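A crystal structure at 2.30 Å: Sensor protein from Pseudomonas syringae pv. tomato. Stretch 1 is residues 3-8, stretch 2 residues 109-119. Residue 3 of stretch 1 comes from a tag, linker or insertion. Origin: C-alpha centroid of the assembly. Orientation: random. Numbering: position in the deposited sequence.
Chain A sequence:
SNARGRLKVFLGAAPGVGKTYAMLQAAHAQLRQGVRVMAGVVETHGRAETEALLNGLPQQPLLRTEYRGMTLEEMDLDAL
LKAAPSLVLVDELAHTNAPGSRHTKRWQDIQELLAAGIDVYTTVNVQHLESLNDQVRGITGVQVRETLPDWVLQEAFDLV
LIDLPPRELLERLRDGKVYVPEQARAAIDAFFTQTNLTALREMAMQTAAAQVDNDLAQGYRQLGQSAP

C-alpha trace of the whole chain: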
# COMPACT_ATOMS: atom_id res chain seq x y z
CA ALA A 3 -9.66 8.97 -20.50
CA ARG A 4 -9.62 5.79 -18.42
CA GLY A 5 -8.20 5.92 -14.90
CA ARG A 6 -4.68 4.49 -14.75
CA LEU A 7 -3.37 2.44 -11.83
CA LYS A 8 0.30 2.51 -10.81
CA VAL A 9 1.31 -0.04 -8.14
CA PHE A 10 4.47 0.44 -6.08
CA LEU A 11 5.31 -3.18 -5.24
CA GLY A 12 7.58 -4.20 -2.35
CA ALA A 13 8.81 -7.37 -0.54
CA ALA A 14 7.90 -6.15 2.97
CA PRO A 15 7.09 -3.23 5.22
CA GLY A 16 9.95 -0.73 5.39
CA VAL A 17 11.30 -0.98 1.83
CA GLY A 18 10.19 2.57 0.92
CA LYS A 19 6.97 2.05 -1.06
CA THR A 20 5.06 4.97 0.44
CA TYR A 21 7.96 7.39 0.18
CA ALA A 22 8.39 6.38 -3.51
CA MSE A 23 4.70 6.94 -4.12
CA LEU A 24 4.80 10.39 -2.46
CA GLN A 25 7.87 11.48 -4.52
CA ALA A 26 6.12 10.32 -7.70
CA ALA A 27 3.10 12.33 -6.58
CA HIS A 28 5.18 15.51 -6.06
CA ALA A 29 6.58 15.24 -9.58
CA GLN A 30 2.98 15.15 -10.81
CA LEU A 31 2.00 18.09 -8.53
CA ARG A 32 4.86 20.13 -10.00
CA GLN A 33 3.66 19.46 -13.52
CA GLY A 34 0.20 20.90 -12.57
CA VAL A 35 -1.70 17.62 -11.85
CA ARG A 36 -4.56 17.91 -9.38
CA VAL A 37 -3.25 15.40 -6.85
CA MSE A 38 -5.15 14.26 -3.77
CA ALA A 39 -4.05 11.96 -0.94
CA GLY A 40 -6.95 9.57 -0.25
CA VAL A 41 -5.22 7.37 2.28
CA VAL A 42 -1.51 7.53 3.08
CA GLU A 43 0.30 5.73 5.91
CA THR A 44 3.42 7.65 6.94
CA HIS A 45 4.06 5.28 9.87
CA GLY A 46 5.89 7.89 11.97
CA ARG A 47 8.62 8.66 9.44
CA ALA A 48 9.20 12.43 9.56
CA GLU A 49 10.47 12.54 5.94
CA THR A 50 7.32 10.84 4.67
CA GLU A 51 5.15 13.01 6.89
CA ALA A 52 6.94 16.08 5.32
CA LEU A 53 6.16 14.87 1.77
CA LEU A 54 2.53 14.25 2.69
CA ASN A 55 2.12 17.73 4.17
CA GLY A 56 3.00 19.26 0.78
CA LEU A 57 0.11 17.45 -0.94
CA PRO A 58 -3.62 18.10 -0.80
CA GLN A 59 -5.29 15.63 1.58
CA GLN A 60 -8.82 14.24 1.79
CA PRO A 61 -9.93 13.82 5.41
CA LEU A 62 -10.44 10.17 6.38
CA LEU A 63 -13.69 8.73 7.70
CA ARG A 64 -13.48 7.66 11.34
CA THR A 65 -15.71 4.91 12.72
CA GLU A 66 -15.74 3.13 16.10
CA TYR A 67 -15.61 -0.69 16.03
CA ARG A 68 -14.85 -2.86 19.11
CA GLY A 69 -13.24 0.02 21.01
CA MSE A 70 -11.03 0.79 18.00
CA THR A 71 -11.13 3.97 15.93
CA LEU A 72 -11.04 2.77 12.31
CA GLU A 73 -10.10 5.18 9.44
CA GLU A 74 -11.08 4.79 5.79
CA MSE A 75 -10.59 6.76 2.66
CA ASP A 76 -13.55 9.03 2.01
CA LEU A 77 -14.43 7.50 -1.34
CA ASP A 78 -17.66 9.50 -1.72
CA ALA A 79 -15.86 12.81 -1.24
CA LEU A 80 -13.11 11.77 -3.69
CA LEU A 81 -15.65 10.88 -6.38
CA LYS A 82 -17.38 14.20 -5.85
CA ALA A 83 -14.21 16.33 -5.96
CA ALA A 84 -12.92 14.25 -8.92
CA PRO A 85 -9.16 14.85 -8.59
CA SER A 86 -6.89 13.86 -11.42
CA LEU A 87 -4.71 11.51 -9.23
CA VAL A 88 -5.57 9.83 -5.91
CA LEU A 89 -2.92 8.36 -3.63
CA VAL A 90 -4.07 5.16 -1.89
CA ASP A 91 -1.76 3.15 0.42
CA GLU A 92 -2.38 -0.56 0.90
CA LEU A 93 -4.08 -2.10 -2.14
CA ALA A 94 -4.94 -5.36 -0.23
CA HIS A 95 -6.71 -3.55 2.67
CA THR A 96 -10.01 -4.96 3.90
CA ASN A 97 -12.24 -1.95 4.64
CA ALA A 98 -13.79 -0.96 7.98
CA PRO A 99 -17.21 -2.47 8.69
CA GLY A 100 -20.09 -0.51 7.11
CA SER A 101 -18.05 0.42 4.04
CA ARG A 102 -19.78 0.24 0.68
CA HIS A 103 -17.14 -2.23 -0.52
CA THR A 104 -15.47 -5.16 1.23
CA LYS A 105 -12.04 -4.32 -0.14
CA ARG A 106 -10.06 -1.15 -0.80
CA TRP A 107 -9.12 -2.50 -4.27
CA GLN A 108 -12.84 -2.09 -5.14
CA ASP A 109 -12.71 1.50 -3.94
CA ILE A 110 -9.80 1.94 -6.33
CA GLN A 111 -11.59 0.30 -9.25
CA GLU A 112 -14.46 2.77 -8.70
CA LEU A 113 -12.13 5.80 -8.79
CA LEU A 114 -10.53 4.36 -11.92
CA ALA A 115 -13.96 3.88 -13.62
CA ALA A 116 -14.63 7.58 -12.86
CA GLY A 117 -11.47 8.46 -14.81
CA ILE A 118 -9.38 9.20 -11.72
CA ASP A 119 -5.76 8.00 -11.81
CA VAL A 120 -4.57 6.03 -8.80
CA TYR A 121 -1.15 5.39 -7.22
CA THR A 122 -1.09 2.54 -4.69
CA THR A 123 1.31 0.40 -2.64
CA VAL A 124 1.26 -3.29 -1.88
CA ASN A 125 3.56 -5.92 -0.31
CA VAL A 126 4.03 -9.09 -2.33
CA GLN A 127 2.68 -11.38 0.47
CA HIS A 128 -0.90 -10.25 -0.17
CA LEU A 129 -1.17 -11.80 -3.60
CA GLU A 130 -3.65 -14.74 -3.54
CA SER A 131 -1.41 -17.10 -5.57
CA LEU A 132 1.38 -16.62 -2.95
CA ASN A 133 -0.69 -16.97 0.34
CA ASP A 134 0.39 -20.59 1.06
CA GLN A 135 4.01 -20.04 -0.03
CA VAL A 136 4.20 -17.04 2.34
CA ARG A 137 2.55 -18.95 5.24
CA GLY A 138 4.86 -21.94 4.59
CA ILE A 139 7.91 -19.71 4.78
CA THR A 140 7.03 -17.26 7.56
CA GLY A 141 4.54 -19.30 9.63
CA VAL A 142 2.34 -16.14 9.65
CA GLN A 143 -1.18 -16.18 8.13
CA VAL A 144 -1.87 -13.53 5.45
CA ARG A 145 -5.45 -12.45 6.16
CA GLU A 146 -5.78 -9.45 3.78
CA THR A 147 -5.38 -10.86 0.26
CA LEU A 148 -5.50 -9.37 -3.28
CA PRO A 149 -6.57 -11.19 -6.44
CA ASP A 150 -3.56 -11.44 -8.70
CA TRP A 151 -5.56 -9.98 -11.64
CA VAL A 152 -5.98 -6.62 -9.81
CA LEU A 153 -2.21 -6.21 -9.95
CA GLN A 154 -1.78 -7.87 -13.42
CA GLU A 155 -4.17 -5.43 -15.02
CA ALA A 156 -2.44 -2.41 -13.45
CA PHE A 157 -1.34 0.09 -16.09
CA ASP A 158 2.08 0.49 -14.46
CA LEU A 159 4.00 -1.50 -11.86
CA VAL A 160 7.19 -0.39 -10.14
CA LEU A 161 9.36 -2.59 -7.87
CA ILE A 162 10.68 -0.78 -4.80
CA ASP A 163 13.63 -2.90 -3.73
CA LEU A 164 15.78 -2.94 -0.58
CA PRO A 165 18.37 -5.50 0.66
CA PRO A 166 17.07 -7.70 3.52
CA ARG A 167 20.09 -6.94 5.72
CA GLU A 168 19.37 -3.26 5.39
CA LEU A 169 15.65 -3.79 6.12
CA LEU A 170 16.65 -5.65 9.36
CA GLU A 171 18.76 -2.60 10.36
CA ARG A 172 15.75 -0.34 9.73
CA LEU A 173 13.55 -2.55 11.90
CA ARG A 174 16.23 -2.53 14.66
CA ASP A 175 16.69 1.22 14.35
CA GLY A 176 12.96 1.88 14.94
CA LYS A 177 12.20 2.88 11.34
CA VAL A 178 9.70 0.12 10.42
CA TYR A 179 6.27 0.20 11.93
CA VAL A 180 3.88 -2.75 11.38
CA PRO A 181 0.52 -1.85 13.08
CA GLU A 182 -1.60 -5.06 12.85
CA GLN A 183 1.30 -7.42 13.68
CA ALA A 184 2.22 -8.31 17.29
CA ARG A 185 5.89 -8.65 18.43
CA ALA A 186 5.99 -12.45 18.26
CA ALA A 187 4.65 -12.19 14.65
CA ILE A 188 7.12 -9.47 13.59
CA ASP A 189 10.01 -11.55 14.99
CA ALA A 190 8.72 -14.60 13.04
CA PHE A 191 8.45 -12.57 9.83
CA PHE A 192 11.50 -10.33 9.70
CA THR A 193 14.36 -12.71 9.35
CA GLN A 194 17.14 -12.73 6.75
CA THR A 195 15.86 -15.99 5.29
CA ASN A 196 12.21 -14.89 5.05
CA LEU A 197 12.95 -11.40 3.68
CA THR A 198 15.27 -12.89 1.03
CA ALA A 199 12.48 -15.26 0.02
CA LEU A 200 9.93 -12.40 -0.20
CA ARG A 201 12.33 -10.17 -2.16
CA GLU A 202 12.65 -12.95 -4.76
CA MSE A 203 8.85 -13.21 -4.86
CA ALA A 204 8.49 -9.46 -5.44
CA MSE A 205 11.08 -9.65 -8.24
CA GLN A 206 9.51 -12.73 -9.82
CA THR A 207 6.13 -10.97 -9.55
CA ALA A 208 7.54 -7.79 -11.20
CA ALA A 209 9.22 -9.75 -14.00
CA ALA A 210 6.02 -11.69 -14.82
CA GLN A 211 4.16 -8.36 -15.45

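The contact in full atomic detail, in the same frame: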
# COMPACT_ATOMS: atom_id res chain seq x y z
N ALA A 3 -10.94 9.71 -20.82
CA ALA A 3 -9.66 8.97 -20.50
C ALA A 3 -9.89 8.05 -19.33
O ALA A 3 -10.45 8.48 -18.29
CB ALA A 3 -8.53 9.92 -20.18
N ARG A 4 -9.51 6.79 -19.50
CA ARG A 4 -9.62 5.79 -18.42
C ARG A 4 -8.65 6.09 -17.31
O ARG A 4 -7.54 6.56 -17.57
CB ARG A 4 -9.30 4.39 -18.92
CG ARG A 4 -10.09 3.99 -20.08
CD ARG A 4 -9.61 2.66 -20.57
NE ARG A 4 -9.97 1.59 -19.66
CZ ARG A 4 -9.93 0.31 -20.02
NH1 ARG A 4 -9.53 -0.03 -21.25
NH2 ARG A 4 -10.29 -0.63 -19.16
N GLY A 5 -9.09 5.83 -16.07
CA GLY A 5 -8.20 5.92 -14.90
C GLY A 5 -7.08 4.90 -15.05
O GLY A 5 -7.30 3.76 -15.48
N ARG A 6 -5.87 5.34 -14.74
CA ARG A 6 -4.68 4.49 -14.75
C ARG A 6 -4.15 4.21 -13.36
O ARG A 6 -3.91 5.15 -12.58
CB ARG A 6 -3.59 5.16 -15.57
CG ARG A 6 -3.96 5.20 -17.04
CD ARG A 6 -3.00 6.05 -17.82
NE ARG A 6 -3.29 5.96 -19.26
CZ ARG A 6 -2.57 6.57 -20.20
NH1 ARG A 6 -1.50 7.31 -19.86
NH2 ARG A 6 -2.90 6.41 -21.48
N LEU A 7 -3.95 2.92 -13.08
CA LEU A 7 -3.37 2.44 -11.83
C LEU A 7 -1.87 2.21 -11.96
O LEU A 7 -1.43 1.47 -12.84
CB LEU A 7 -4.00 1.10 -11.43
CG LEU A 7 -3.71 0.51 -10.04
CD1 LEU A 7 -4.07 1.47 -8.83
CD2 LEU A 7 -4.42 -0.87 -9.95
N LYS A 8 -1.11 2.81 -11.04
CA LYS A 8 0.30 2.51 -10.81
C LYS A 8 0.49 1.89 -9.41
O LYS A 8 0.12 2.49 -8.40
CB LYS A 8 1.15 3.77 -10.98
CG LYS A 8 2.65 3.52 -10.90
CD LYS A 8 3.45 4.79 -11.09
CE LYS A 8 4.98 4.46 -11.14
NZ LYS A 8 5.96 5.66 -11.21
N ASP A 109 -12.71 0.05 -4.01
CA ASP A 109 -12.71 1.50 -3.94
C ASP A 109 -11.88 2.11 -5.07
O ASP A 109 -12.30 3.05 -5.74
CB ASP A 109 -12.08 1.99 -2.62
CG ASP A 109 -12.90 1.65 -1.36
OD1 ASP A 109 -14.04 1.10 -1.44
OD2 ASP A 109 -12.38 1.98 -0.27
N ILE A 110 -10.69 1.56 -5.26
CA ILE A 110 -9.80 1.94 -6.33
C ILE A 110 -10.39 1.71 -7.71
O ILE A 110 -10.30 2.57 -8.58
CB ILE A 110 -8.42 1.20 -6.18
CG1 ILE A 110 -7.64 1.81 -5.00
CG2 ILE A 110 -7.66 1.28 -7.47
CD1 ILE A 110 -6.47 1.01 -4.48
N GLN A 111 -11.01 0.56 -7.93
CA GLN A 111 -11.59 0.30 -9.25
C GLN A 111 -12.64 1.35 -9.54
O GLN A 111 -12.73 1.80 -10.66
CB GLN A 111 -12.19 -1.13 -9.39
CG GLN A 111 -11.25 -2.34 -9.28
CD GLN A 111 -10.12 -2.33 -10.28
OE1 GLN A 111 -10.33 -2.07 -11.46
NE2 GLN A 111 -8.91 -2.65 -9.81
N GLU A 112 -13.41 1.75 -8.54
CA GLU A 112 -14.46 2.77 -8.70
C GLU A 112 -13.93 4.15 -9.07
O GLU A 112 -14.51 4.85 -9.88
CB GLU A 112 -15.33 2.93 -7.43
CG GLU A 112 -16.62 3.64 -7.72
CD GLU A 112 -17.58 3.75 -6.57
OE1 GLU A 112 -17.17 3.59 -5.40
OE2 GLU A 112 -18.78 4.04 -6.85
N LEU A 113 -12.83 4.55 -8.44
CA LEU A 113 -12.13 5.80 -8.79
C LEU A 113 -11.66 5.71 -10.22
O LEU A 113 -11.81 6.64 -10.96
CB LEU A 113 -10.91 6.03 -7.88
CG LEU A 113 -11.20 6.26 -6.39
CD1 LEU A 113 -9.93 6.06 -5.60
CD2 LEU A 113 -11.82 7.67 -6.22
N LEU A 114 -11.07 4.58 -10.58
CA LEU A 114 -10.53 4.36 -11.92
C LEU A 114 -11.61 4.39 -13.01
O LEU A 114 -11.38 4.93 -14.09
CB LEU A 114 -9.76 3.04 -11.95
CG LEU A 114 -8.44 2.90 -11.19
CD1 LEU A 114 -8.00 1.39 -11.22
CD2 LEU A 114 -7.43 3.77 -11.80
N ALA A 115 -12.80 3.84 -12.70
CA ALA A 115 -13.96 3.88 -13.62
C ALA A 115 -14.49 5.30 -13.80
O ALA A 115 -15.07 5.61 -14.83
CB ALA A 115 -15.08 2.92 -13.17
N ALA A 116 -14.28 6.16 -12.80
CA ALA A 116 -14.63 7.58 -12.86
C ALA A 116 -13.57 8.42 -13.56
O ALA A 116 -13.72 9.63 -13.67
CB ALA A 116 -14.90 8.15 -11.44
N GLY A 117 -12.52 7.79 -14.07
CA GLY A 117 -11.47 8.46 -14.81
C GLY A 117 -10.38 9.05 -13.94
O GLY A 117 -9.56 9.83 -14.41
N ILE A 118 -10.37 8.71 -12.66
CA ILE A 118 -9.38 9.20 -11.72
C ILE A 118 -8.18 8.23 -11.75
O ILE A 118 -8.34 7.01 -11.62
CB ILE A 118 -9.99 9.35 -10.28
CG1 ILE A 118 -11.21 10.32 -10.34
CG2 ILE A 118 -8.92 9.81 -9.21
CD1 ILE A 118 -12.14 10.22 -9.12
N ASP A 119 -6.99 8.78 -11.94
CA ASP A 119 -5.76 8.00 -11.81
C ASP A 119 -5.51 7.65 -10.35
O ASP A 119 -5.85 8.42 -9.45
CB ASP A 119 -4.55 8.78 -12.37
CG ASP A 119 -4.65 9.05 -13.87
OD1 ASP A 119 -5.15 8.19 -14.63
OD2 ASP A 119 -4.22 10.13 -14.29
O HOH W 1 -10.02 10.95 -16.95
O HOH W 2 -6.32 8.58 -17.14

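Stretch 1 runs as an extended segment that becomes a strand at Leu7 and Lys8, and it passes the C-terminal end of the helix that fills residues 109-115 of stretch 2. The nearest CA atoms across the contact are those of Gly5 and Leu114, 4.1 Å apart, a separation that leaves little room for a side chain between the two backbones. The helix closes with a Schellman motif: Ile118 N donates to Leu113 O (3.0 Å) and Gly117 N to Leu114 O (3.1 Å), while Gly117 takes a positive phi of 86°. At those angles a CB would be jammed against the preceding carbonyl oxygen, so the turn itself calls for glycine.

Leu114 O also accepts a hydrogen bond from across the contact, from Gly5 N at 3.2 Å with an N-H...O angle of 136°, so one carbonyl at the helix end serves both the Schellman turn and the neighbouring segment. Gly5 fits here because it lacks a side chain. An ideal CB on Gly5 would lie 2.5 Å from Ile118 O and 2.6 Å from Leu114 O, both clashes. Gly5 CA instead makes a CA-H...O contact with Ile118 O at 3.5 Å, and a similar contact joins Asp119 CA to Arg6 O, also at 3.5 Å.

Among the side chains, Asp119 supplies the polar anchor. With chi1 at -64° (m), its carboxylate comes nearer to stretch 1, and Asp119 OD1 accepts a hydrogen bond from Arg6 N at 2.9 Å with an angle of 158°, the shorter and straighter of the two direct hydrogen bonds. The pairing uses the Arg6 backbone; the guanidinium leads away from stretch 2.

Two waters extend this polar network. Water 2 donates to Arg4 O (2.4 Å, notably short) and to Asp119 OD1 (2.8 Å), linking two acceptors that could not bond each other directly. Water 1 does the same for Ala3 O and Gly117 O, at 2.8 Å each; Ala3 derives from the expression tag, so this bridge belongs to the construct.

The apolar part of the contact centres on Leu7, a buried residue with chi1 t and chi2 p. Leu7 CD1 lies 3.8 Å from Ile110 CG2, and Leu7 CB lies 4.0 Å from Leu114 CD1, both van der Waals distances. Ile110 and Leu114 are four residues apart, about one helical turn, which lets both reach the same leucine. Leu114 CD2 also rests against the backbone where the loop passes into the strand, 3.7 Å from Arg6 C and 3.8 Å from Leu7 N, so Leu114 contributes through both its carbonyl and its side chain.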